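Local structure of lysyl oxidase (Pichia pastoris, 1W7C) at residues L337-A342 with Q595-S600; D489-Y494 with V581-K586; A646-G651 with A671-T676. The protein probably oxidises primary amines, including peptidyl lysine, to aldehydes using a bound copper ion and a topaquinone cofactor made from one of its own tyrosines. All blocks are in the same frame, centred on the assembly; numbering follows the deposited sequence.

Interaction 1: L337-A342 with Q595-S600; sequences LQELIA and QNWARS
The indole of W597 receives E339 and I341 obliquely at its benzo end. E339 CG comes to 3.5 Å from W597 CZ2, while I341 approaches tip to tip, its CG2 3.9 Å from the same W597 CZ2. One face of the ring carries two groups of its own loop, A598 CB and the carbonyl oxygen of Q595, both offset toward the rim. The amide of Q595 works at both ends. Its OE1 takes the indole N-H, W597 NE1 to Q595 OE1 being 2.8 Å, and its NE2 donates in the amide plane to E339 OE2 at 3.0 Å, with an N-H...O angle of 163°. That donor arrives from above the carboxylate, 48° out of its plane. A glutamine suits this place because one flat group can accept from tryptophan and donate to glutamate at once. E339 holds CG anti to its backbone N (chi1 180°), which puts CG against the indole. OE2 is also hydrogen-bonded to the hydroxyls of S357 and S615, and OE1 binds the backbone N-H groups of L340 and I359. The three N-H donors, Q595 NE2 and these two amides, would tend to favour the charged form of the buried carboxylate. I341 fills the apolar part: CG2 lies 3.5 Å from Q595 CD and CD1 3.8 Å from A598 CB, where a small residue admits the branch. This is a loop docked by a buried polar network onto a strand of the copper amine oxidase catalytic domain, beside D358, the predicted catalytic base.

Interaction 2: D489-Y494 with V581-K586; sequences DHVLNY and VHRIVK. With CU (copper (II) ion), chain C.
D489 grips the backbone of I584 in the one direct hydrogen bond between strand 489-494 and loop 581-586. I584 N lies 2.9 Å from D489 OD2, the bond is nearly straight at 172°, and the donor meets the oxygen close to its C-O axis. Water 1 donates to the same oxygen, its O 2.7 Å from D489 OD2. The O of water 1 also accepts from the next amide, 3.1 Å from V585 N. One carboxylate oxygen thus serves two successive N-H groups of a loop that lacks regular structure. The other oxygen, OD1, is bonded to H653, which leaves the short aspartate fixed at both oxygens. Within the loop, H582 ND1 donates to R583 O. R583 NE makes a salt bridge to E343 of strand 329-344.

The van der Waals contacts are looser. I584 crosses the aspartate at about a right angle, its CG1 3.6 Å from D489 OD2. In the apolar pair, V491 CG2 sits 4.1 Å from R583 CG; the arginine contributes aliphatic chain here, while V585 O sits over the centre of its guanidinium, 3.4 Å above the plane.

The metal bond lies on the opposite face of the strand. D489 and V491 face the loop, whereas H490 between them points away and binds copper through NE2 at 2.0 Å; water 2, H488 and H654 are also ligands.

Strand 488-498 runs antiparallel between strands 329-344 and 642-654, and the loop joining strands 569-576 and 602-606 packs on the face that bears D489 and V491. The second subunit reaches the loop as well: its N550 bonds H582 N and its N528 bonds K586 N.

Interaction 3: A646-G651 with A671-T676; sequences AWVNLG and ASFMLT
Two antiparallel strands, 646-651 and 671-676, meet here through side chains, as members of facing layers and not as hydrogen-bonded neighbours. Their axes come within 6.5 Å at an angle of 151°. The strands pair with different partners: 642-654 with 488-498, 504-518 and 602-606, and 670-678 with 452-458 and 569-576. V648, L650, A671 and F673 all turn their CB toward the opposite strand, and all are buried.

V648 lays its CG1 over one face of the F673 ring in a CH-pi contact, 4.0 Å from the ring centroid and 18° off the normal, displaced toward the rim. CG1 reaches the ring because it is anti to the backbone N of the valine. L650 comes to the same ring from another direction: its CG lies at the edge in the ring plane, and its CD2 is 3.9 Å from F673 CD2. F673 is thus met on a face by a methyl of a branched valine and at an edge by a longer chain, a role to which a flat aromatic is suited.

At the other end the strands close in, with L650 CB 3.8 Å from A671 CB. Alanine fits this close approach, and the leucine branches lie over backbone carbonyls: L650 CD1 is 3.7 Å from A671 O and L650 CD2 is 3.6 Å from S672 O. G651 adds its carbonyl, which lies beside A671 CB. Side-chain packing between facing sheets is what builds the core of a beta-sandwich, the fold of the copper amine oxidase catalytic domain, where strand 642-654 goes on to carry the copper ligand H654.

Following the chain, strand 337-342 opens the longest loop, closed with 252 residues between when 595-600 returns in interaction 1. Interaction 2 is nested inside it: strand 489-494 meets 581-586 after 86 intervening residues, in the same long connection that holds 595-600. Interaction 3 follows in series, with only 19 residues between 646-651 and 671-676. Three of the strands lie side by side, 337-342, 489-494 and 646-651, joined by bonds such as I341 N to V491 O and L492 N to L650 O. N649 accepts a hydrogen bond from N493 ND2 and donates to the carbonyls of W597 and S600. Interactions 1 and 2 thus fasten the loop onto these strands, and interaction 3 joins them to strand 670-678.

Interaction 1: L337-A342 with Q595-S600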
loop_
_atom_site.group_PDB
_atom_site.type_symbol
_atom_site.label_atom_id
_atom_site.label_comp_id
_atom_site.label_asym_id
_atom_site.label_seq_id
_atom_site.Cartn_x
_atom_site.Cartn_y
_atom_site.Cartn_z
ATOM N N LEU A 337 -17.205 -6.961 6.689
ATOM C CA LEU A 337 -16.356 -8.152 6.758
ATOM C C LEU A 337 -17.238 -9.371 6.980
ATOM O O LEU A 337 -18.130 -9.355 7.844
ATOM C CB LEU A 337 -15.384 -7.998 7.921
ATOM C CG LEU A 337 -14.479 -9.207 8.178
ATOM C CD1 LEU A 337 -13.453 -9.396 7.079
ATOM C CD2 LEU A 337 -13.837 -9.080 9.537
ATOM N N GLN A 338 -16.938 -10.442 6.256
ATOM C CA GLN A 338 -17.743 -11.648 6.274
ATOM C C GLN A 338 -17.092 -12.845 6.938
ATOM O O GLN A 338 -17.767 -13.650 7.562
ATOM C CB GLN A 338 -18.069 -12.054 4.827
ATOM C CG GLN A 338 -18.995 -11.075 4.191
ATOM C CD GLN A 338 -20.371 -11.129 4.759
ATOM O OE1 GLN A 338 -20.956 -12.206 4.879
ATOM N NE2 GLN A 338 -20.890 -9.970 5.134
ATOM N N GLU A 339 -15.789 -12.982 6.757
ATOM C CA GLU A 339 -15.068 -14.206 7.165
ATOM C C GLU A 339 -13.597 -13.948 7.076
ATOM O O GLU A 339 -13.140 -13.126 6.279
ATOM C CB GLU A 339 -15.454 -15.402 6.311
ATOM C CG GLU A 339 -14.797 -16.751 6.594
ATOM C CD GLU A 339 -15.061 -17.311 7.997
ATOM O OE1 GLU A 339 -14.586 -16.725 9.003
ATOM O OE2 GLU A 339 -15.702 -18.405 8.082
ATOM N N LEU A 340 -12.866 -14.645 7.920
ATOM C CA LEU A 340 -11.412 -14.672 7.885
ATOM C C LEU A 340 -10.992 -16.107 8.103
ATOM O O LEU A 340 -11.418 -16.742 9.080
ATOM C CB LEU A 340 -10.732 -13.800 8.951
ATOM C CG LEU A 340 -11.161 -12.440 9.307
ATOM C CD1 LEU A 340 -12.352 -12.540 10.216
ATOM C CD2 LEU A 340 -9.973 -11.722 10.029
ATOM N N ILE A 341 -10.152 -16.618 7.222
ATOM C CA ILE A 341 -9.644 -17.992 7.296
ATOM C C ILE A 341 -8.137 -17.976 7.496
ATOM O O ILE A 341 -7.431 -17.040 7.080
ATOM C CB ILE A 341 -10.018 -18.867 6.068
ATOM C CG1 ILE A 341 -9.443 -18.261 4.789
ATOM C CG2 ILE A 341 -11.536 -19.036 6.046
ATOM C CD1 ILE A 341 -9.539 -19.213 3.566
ATOM N N ALA A 342 -7.657 -19.024 8.139
ATOM C CA ALA A 342 -6.236 -19.257 8.263
ATOM C C ALA A 342 -5.999 -20.718 7.964
ATOM O O ALA A 342 -6.416 -21.591 8.751
ATOM C CB ALA A 342 -5.730 -18.898 9.648
ATOM N N GLN A 595 -15.729 -22.643 2.408
ATOM C CA GLN A 595 -15.047 -21.356 2.229
ATOM C C GLN A 595 -14.802 -21.092 0.744
ATOM O O GLN A 595 -13.720 -20.638 0.351
ATOM C CB GLN A 595 -13.736 -21.320 2.999
ATOM C CG GLN A 595 -13.853 -21.643 4.469
ATOM C CD GLN A 595 -14.610 -20.625 5.265
ATOM O OE1 GLN A 595 -15.048 -19.588 4.742
ATOM N NE2 GLN A 595 -14.695 -20.858 6.591
ATOM N N ASN A 596 -15.813 -21.332 -0.091
ATOM C CA ASN A 596 -15.627 -21.318 -1.541
ATOM C C ASN A 596 -15.446 -19.939 -2.191
ATOM O O ASN A 596 -15.142 -19.834 -3.347
ATOM C CB ASN A 596 -16.766 -22.068 -2.208
ATOM C CG ASN A 596 -16.698 -23.564 -2.016
ATOM O OD1 ASN A 596 -15.602 -24.132 -1.876
ATOM N ND2 ASN A 596 -17.861 -24.224 -2.125
ATOM N N TRP A 597 -15.620 -18.874 -1.407
ATOM C CA TRP A 597 -15.344 -17.505 -1.810
ATOM C C TRP A 597 -13.856 -17.176 -1.875
ATOM O O TRP A 597 -13.501 -16.158 -2.453
ATOM C CB TRP A 597 -15.998 -16.533 -0.783
ATOM C CG TRP A 597 -15.576 -16.787 0.623
ATOM C CD1 TRP A 597 -16.190 -17.634 1.489
ATOM C CD2 TRP A 597 -14.370 -16.390 1.231
ATOM N NE1 TRP A 597 -15.455 -17.746 2.632
ATOM C CE2 TRP A 597 -14.326 -16.980 2.497
ATOM C CE3 TRP A 597 -13.331 -15.518 0.867
ATOM C CZ2 TRP A 597 -13.283 -16.753 3.391
ATOM C CZ3 TRP A 597 -12.310 -15.275 1.784
ATOM C CH2 TRP A 597 -12.302 -15.890 3.020
ATOM N N ALA A 598 -12.996 -18.029 -1.301
ATOM C CA ALA A 598 -11.597 -17.649 -1.043
ATOM C C ALA A 598 -10.620 -18.014 -2.167
ATOM O O ALA A 598 -9.432 -17.862 -2.018
ATOM C CB ALA A 598 -11.144 -18.220 0.275
ATOM N N ARG A 599 -11.160 -18.403 -3.317
ATOM C CA ARG A 599 -10.407 -18.990 -4.410
ATOM C C ARG A 599 -10.066 -18.046 -5.568
ATOM O O ARG A 599 -9.281 -18.440 -6.432
ATOM C CB ARG A 599 -11.173 -20.182 -4.983
ATOM C CG ARG A 599 -12.584 -19.861 -5.491
ATOM C CD ARG A 599 -13.351 -21.095 -5.876
ATOM N NE ARG A 599 -14.772 -20.800 -6.144
ATOM C CZ ARG A 599 -15.232 -20.396 -7.306
ATOM N NH1 ARG A 599 -14.449 -20.277 -8.361
ATOM N NH2 ARG A 599 -16.521 -20.172 -7.432
ATOM N N SER A 600 -10.631 -16.830 -5.540
ATOM C CA SER A 600 -10.352 -15.797 -6.532
ATOM C C SER A 600 -10.226 -14.494 -5.786
ATOM O O SER A 600 -10.551 -14.417 -4.614
ATOM C CB SER A 600 -11.485 -15.709 -7.560
ATOM O OG SER A 600 -11.615 -16.987 -8.177
#

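Interaction 2: D489-Y494 with V581-K586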
loop_
_atom_site.group_PDB
_atom_site.type_symbol
_atom_site.label_atom_id
_atom_site.label_comp_id
_atom_site.label_asym_id
_atom_site.label_seq_id
_atom_site.Cartn_x
_atom_site.Cartn_y
_atom_site.Cartn_z
ATOM N N ASP A 489 -2.034 -19.439 4.621
ATOM C CA ASP A 489 -2.735 -18.338 4.009
ATOM C C ASP A 489 -3.727 -17.736 4.983
ATOM O O ASP A 489 -4.472 -18.456 5.645
ATOM C CB ASP A 489 -3.539 -18.805 2.789
ATOM C CG ASP A 489 -2.706 -18.982 1.547
ATOM O OD1 ASP A 489 -1.580 -18.422 1.474
ATOM O OD2 ASP A 489 -3.126 -19.685 0.617
ATOM N N HIS A 490 -3.715 -16.417 5.068
ATOM C CA HIS A 490 -4.802 -15.627 5.639
ATOM C C HIS A 490 -5.631 -15.126 4.456
ATOM O O HIS A 490 -5.056 -14.560 3.526
ATOM C CB HIS A 490 -4.278 -14.406 6.365
ATOM C CG HIS A 490 -3.408 -14.712 7.539
ATOM N ND1 HIS A 490 -3.906 -14.902 8.808
ATOM C CD2 HIS A 490 -2.053 -14.747 7.651
ATOM C CE1 HIS A 490 -2.900 -15.080 9.646
ATOM N NE2 HIS A 490 -1.762 -15.002 8.964
ATOM N N VAL A 491 -6.952 -15.290 4.487
ATOM C CA VAL A 491 -7.818 -14.700 3.473
ATOM C C VAL A 491 -9.060 -14.148 4.157
ATOM O O VAL A 491 -9.615 -14.797 5.060
ATOM C CB VAL A 491 -8.199 -15.647 2.310
ATOM C CG1 VAL A 491 -8.656 -14.830 1.097
ATOM C CG2 VAL A 491 -7.057 -16.567 1.932
ATOM N N LEU A 492 -9.471 -12.955 3.778
ATOM C CA LEU A 492 -10.583 -12.210 4.404
ATOM C C LEU A 492 -11.546 -11.843 3.274
ATOM O O LEU A 492 -11.099 -11.365 2.237
ATOM C CB LEU A 492 -10.113 -10.902 5.081
ATOM C CG LEU A 492 -9.259 -11.009 6.307
ATOM C CD1 LEU A 492 -7.813 -11.228 5.938
ATOM C CD2 LEU A 492 -9.403 -9.752 7.175
ATOM N N ASN A 493 -12.845 -12.006 3.501
ATOM C CA ASN A 493 -13.893 -11.654 2.544
ATOM C C ASN A 493 -14.660 -10.453 3.060
ATOM O O ASN A 493 -15.098 -10.446 4.210
ATOM C CB ASN A 493 -14.863 -12.820 2.350
ATOM C CG ASN A 493 -15.843 -12.584 1.247
ATOM O OD1 ASN A 493 -17.047 -12.480 1.499
ATOM N ND2 ASN A 493 -15.361 -12.554 -0.011
ATOM N N TYR A 494 -14.846 -9.464 2.184
ATOM C CA TYR A 494 -15.687 -8.312 2.470
ATOM C C TYR A 494 -16.867 -8.256 1.499
ATOM O O TYR A 494 -16.715 -8.334 0.293
ATOM C CB TYR A 494 -14.886 -7.027 2.319
ATOM C CG TYR A 494 -13.783 -6.823 3.350
ATOM C CD1 TYR A 494 -12.552 -7.439 3.174
ATOM C CD2 TYR A 494 -13.962 -6.027 4.455
ATOM C CE1 TYR A 494 -11.545 -7.272 4.118
ATOM C CE2 TYR A 494 -12.983 -5.846 5.374
ATOM C CZ TYR A 494 -11.762 -6.469 5.196
ATOM O OH TYR A 494 -10.744 -6.261 6.106
ATOM N N VAL A 581 -4.433 -11.215 -2.928
ATOM C CA VAL A 581 -4.178 -12.624 -3.132
ATOM C C VAL A 581 -5.304 -13.478 -2.569
ATOM O O VAL A 581 -6.061 -13.059 -1.720
ATOM C CB VAL A 581 -2.825 -13.067 -2.548
ATOM C CG1 VAL A 581 -1.654 -12.178 -3.076
ATOM C CG2 VAL A 581 -2.832 -13.045 -1.045
ATOM N N HIS A 582 -5.402 -14.691 -3.108
ATOM C CA HIS A 582 -6.379 -15.684 -2.711
ATOM C C HIS A 582 -5.678 -16.994 -2.323
ATOM O O HIS A 582 -4.451 -17.090 -2.377
ATOM C CB HIS A 582 -7.412 -15.901 -3.835
ATOM C CG HIS A 582 -6.825 -16.345 -5.133
ATOM N ND1 HIS A 582 -6.264 -17.586 -5.335
ATOM C CD2 HIS A 582 -6.646 -15.667 -6.290
ATOM C CE1 HIS A 582 -5.793 -17.662 -6.575
ATOM N NE2 HIS A 582 -6.001 -16.505 -7.166
ATOM N N ARG A 583 -6.450 -17.996 -1.931
ATOM C CA ARG A 583 -5.885 -19.256 -1.521
ATOM C C ARG A 583 -4.990 -19.851 -2.570
ATOM O O ARG A 583 -5.312 -19.854 -3.761
ATOM C CB ARG A 583 -6.978 -20.286 -1.225
ATOM C CG ARG A 583 -7.780 -20.086 0.035
ATOM C CD ARG A 583 -8.950 -21.083 0.123
ATOM N NE ARG A 583 -8.479 -22.431 0.303
ATOM C CZ ARG A 583 -9.105 -23.527 -0.106
ATOM N NH1 ARG A 583 -10.229 -23.456 -0.797
ATOM N NH2 ARG A 583 -8.593 -24.706 0.174
ATOM N N ILE A 584 -3.899 -20.423 -2.123
ATOM C CA ILE A 584 -3.034 -21.299 -2.940
ATOM C C ILE A 584 -3.655 -22.672 -3.113
ATOM O O ILE A 584 -3.765 -23.173 -4.230
ATOM C CB ILE A 584 -1.636 -21.389 -2.324
ATOM C CG1 ILE A 584 -0.988 -20.011 -2.304
ATOM C CG2 ILE A 584 -0.784 -22.407 -3.108
ATOM C CD1 ILE A 584 0.272 -19.903 -1.456
ATOM N N VAL A 585 -4.042 -23.298 -2.015
ATOM C CA VAL A 585 -4.652 -24.644 -2.062
ATOM C C VAL A 585 -6.015 -24.584 -2.782
ATOM O O VAL A 585 -6.751 -23.593 -2.605
ATOM C CB VAL A 585 -4.801 -25.170 -0.620
ATOM C CG1 VAL A 585 -5.613 -26.478 -0.584
ATOM C CG2 VAL A 585 -3.428 -25.317 0.030
ATOM N N LYS A 586 -6.322 -25.626 -3.544
ATOM C CA LYS A 586 -7.555 -25.708 -4.318
ATOM C C LYS A 586 -8.601 -26.612 -3.674
ATOM O O LYS A 586 -9.794 -26.301 -3.696
ATOM C CB LYS A 586 -7.249 -26.195 -5.750
ATOM C CG LYS A 586 -6.121 -25.332 -6.456
ATOM C CD LYS A 586 -6.370 -23.839 -6.373
ATOM C CE LYS A 586 -5.244 -22.982 -6.986
ATOM N NZ LYS A 586 -5.214 -21.578 -6.389
HETATM CU CU CU C . 0.114 -15.424 9.575
HETATM O O HOH W 1 -4.065 -22.166 0.907
HETATM O O HOH W 2 0.005 -15.639 11.768
#

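Interaction 3: A646-G651 with A671-T676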
loop_
_atom_site.group_PDB
_atom_site.type_symbol
_atom_site.label_atom_id
_atom_site.label_comp_id
_atom_site.label_asym_id
_atom_site.label_seq_id
_atom_site.Cartn_x
_atom_site.Cartn_y
_atom_site.Cartn_z
ATOM N N ALA A 646 -20.185 -6.674 -4.704
ATOM C CA ALA A 646 -18.826 -7.168 -4.889
ATOM C C ALA A 646 -18.381 -7.804 -3.581
ATOM O O ALA A 646 -18.465 -7.228 -2.543
ATOM C CB ALA A 646 -17.876 -6.052 -5.289
ATOM N N TRP A 647 -17.880 -9.023 -3.702
ATOM C CA TRP A 647 -17.331 -9.772 -2.556
ATOM C C TRP A 647 -15.818 -9.757 -2.813
ATOM O O TRP A 647 -15.338 -10.440 -3.735
ATOM C CB TRP A 647 -17.901 -11.216 -2.554
ATOM C CG TRP A 647 -19.403 -11.292 -2.549
ATOM C CD1 TRP A 647 -20.172 -11.285 -3.642
ATOM C CD2 TRP A 647 -20.301 -11.445 -1.420
ATOM N NE1 TRP A 647 -21.496 -11.351 -3.288
ATOM C CE2 TRP A 647 -21.607 -11.455 -1.930
ATOM C CE3 TRP A 647 -20.128 -11.506 -0.035
ATOM C CZ2 TRP A 647 -22.737 -11.601 -1.125
ATOM C CZ3 TRP A 647 -21.246 -11.653 0.780
ATOM C CH2 TRP A 647 -22.549 -11.681 0.232
ATOM N N VAL A 648 -15.115 -8.930 -2.025
ATOM C CA VAL A 648 -13.744 -8.570 -2.269
ATOM C C VAL A 648 -12.849 -9.213 -1.240
ATOM O O VAL A 648 -13.104 -9.118 -0.050
ATOM C CB VAL A 648 -13.544 -7.035 -2.246
ATOM C CG1 VAL A 648 -12.126 -6.719 -2.558
ATOM C CG2 VAL A 648 -14.501 -6.361 -3.224
ATOM N N ASN A 649 -11.803 -9.910 -1.690
ATOM C CA ASN A 649 -10.879 -10.569 -0.799
ATOM C C ASN A 649 -9.558 -9.836 -0.610
ATOM O O ASN A 649 -9.005 -9.238 -1.544
ATOM C CB ASN A 649 -10.581 -11.989 -1.286
ATOM C CG ASN A 649 -11.800 -12.845 -1.284
ATOM O OD1 ASN A 649 -12.667 -12.699 -0.405
ATOM N ND2 ASN A 649 -11.897 -13.741 -2.271
ATOM N N LEU A 650 -9.059 -9.921 0.619
ATOM C CA LEU A 650 -7.699 -9.518 0.995
ATOM C C LEU A 650 -7.010 -10.720 1.569
ATOM O O LEU A 650 -7.626 -11.549 2.226
ATOM C CB LEU A 650 -7.770 -8.400 2.036
ATOM C CG LEU A 650 -8.288 -7.048 1.556
ATOM C CD1 LEU A 650 -8.250 -6.039 2.651
ATOM C CD2 LEU A 650 -7.509 -6.564 0.352
ATOM N N GLY A 651 -5.708 -10.800 1.412
ATOM C CA GLY A 651 -5.017 -11.969 1.898
ATOM C C GLY A 651 -3.538 -11.791 2.048
ATOM O O GLY A 651 -2.979 -10.783 1.615
ATOM N N ALA A 671 -2.819 -5.674 4.077
ATOM C CA ALA A 671 -3.601 -5.836 2.858
ATOM C C ALA A 671 -4.655 -4.731 2.812
ATOM O O ALA A 671 -5.158 -4.299 3.852
ATOM C CB ALA A 671 -4.246 -7.193 2.828
ATOM N N SER A 672 -4.969 -4.246 1.599
ATOM C CA SER A 672 -5.919 -3.114 1.529
ATOM C C SER A 672 -6.546 -3.078 0.136
ATOM O O SER A 672 -5.992 -3.588 -0.850
ATOM C CB SER A 672 -5.246 -1.768 1.799
ATOM O OG SER A 672 -4.321 -1.439 0.753
ATOM N N PHE A 673 -7.707 -2.431 0.049
ATOM C CA PHE A 673 -8.259 -2.037 -1.248
ATOM C C PHE A 673 -8.924 -0.663 -1.061
ATOM O O PHE A 673 -9.232 -0.244 0.062
ATOM C CB PHE A 673 -9.267 -3.018 -1.854
ATOM C CG PHE A 673 -10.529 -3.226 -1.032
ATOM C CD1 PHE A 673 -11.669 -2.458 -1.239
ATOM C CD2 PHE A 673 -10.590 -4.243 -0.106
ATOM C CE1 PHE A 673 -12.822 -2.686 -0.515
ATOM C CE2 PHE A 673 -11.741 -4.490 0.607
ATOM C CZ PHE A 673 -12.876 -3.708 0.398
ATOM N N MET A 674 -9.098 0.041 -2.178
ATOM C CA MET A 674 -9.750 1.345 -2.174
ATOM C C MET A 674 -11.002 1.293 -3.082
ATOM O O MET A 674 -11.063 0.577 -4.055
ATOM C CB MET A 674 -8.830 2.462 -2.676
ATOM C CG MET A 674 -7.902 3.021 -1.632
ATOM S SD MET A 674 -6.821 4.259 -2.302
ATOM C CE MET A 674 -6.371 5.066 -0.954
ATOM N N LEU A 675 -11.952 2.154 -2.687
ATOM C CA LEU A 675 -13.124 2.468 -3.481
ATOM C C LEU A 675 -12.994 3.956 -3.776
ATOM O O LEU A 675 -13.095 4.788 -2.883
ATOM C CB LEU A 675 -14.402 2.206 -2.673
ATOM C CG LEU A 675 -14.525 0.776 -2.121
ATOM C CD1 LEU A 675 -15.819 0.663 -1.345
ATOM C CD2 LEU A 675 -14.426 -0.296 -3.195
ATOM N N THR A 676 -12.779 4.257 -5.056
ATOM C CA THR A 676 -12.464 5.632 -5.446
ATOM C C THR A 676 -13.378 6.134 -6.555
ATOM O O THR A 676 -13.696 5.399 -7.484
ATOM C CB THR A 676 -10.955 5.801 -5.754
ATOM O OG1 THR A 676 -10.617 7.207 -5.845
ATOM C CG2 THR A 676 -10.555 5.183 -7.049
#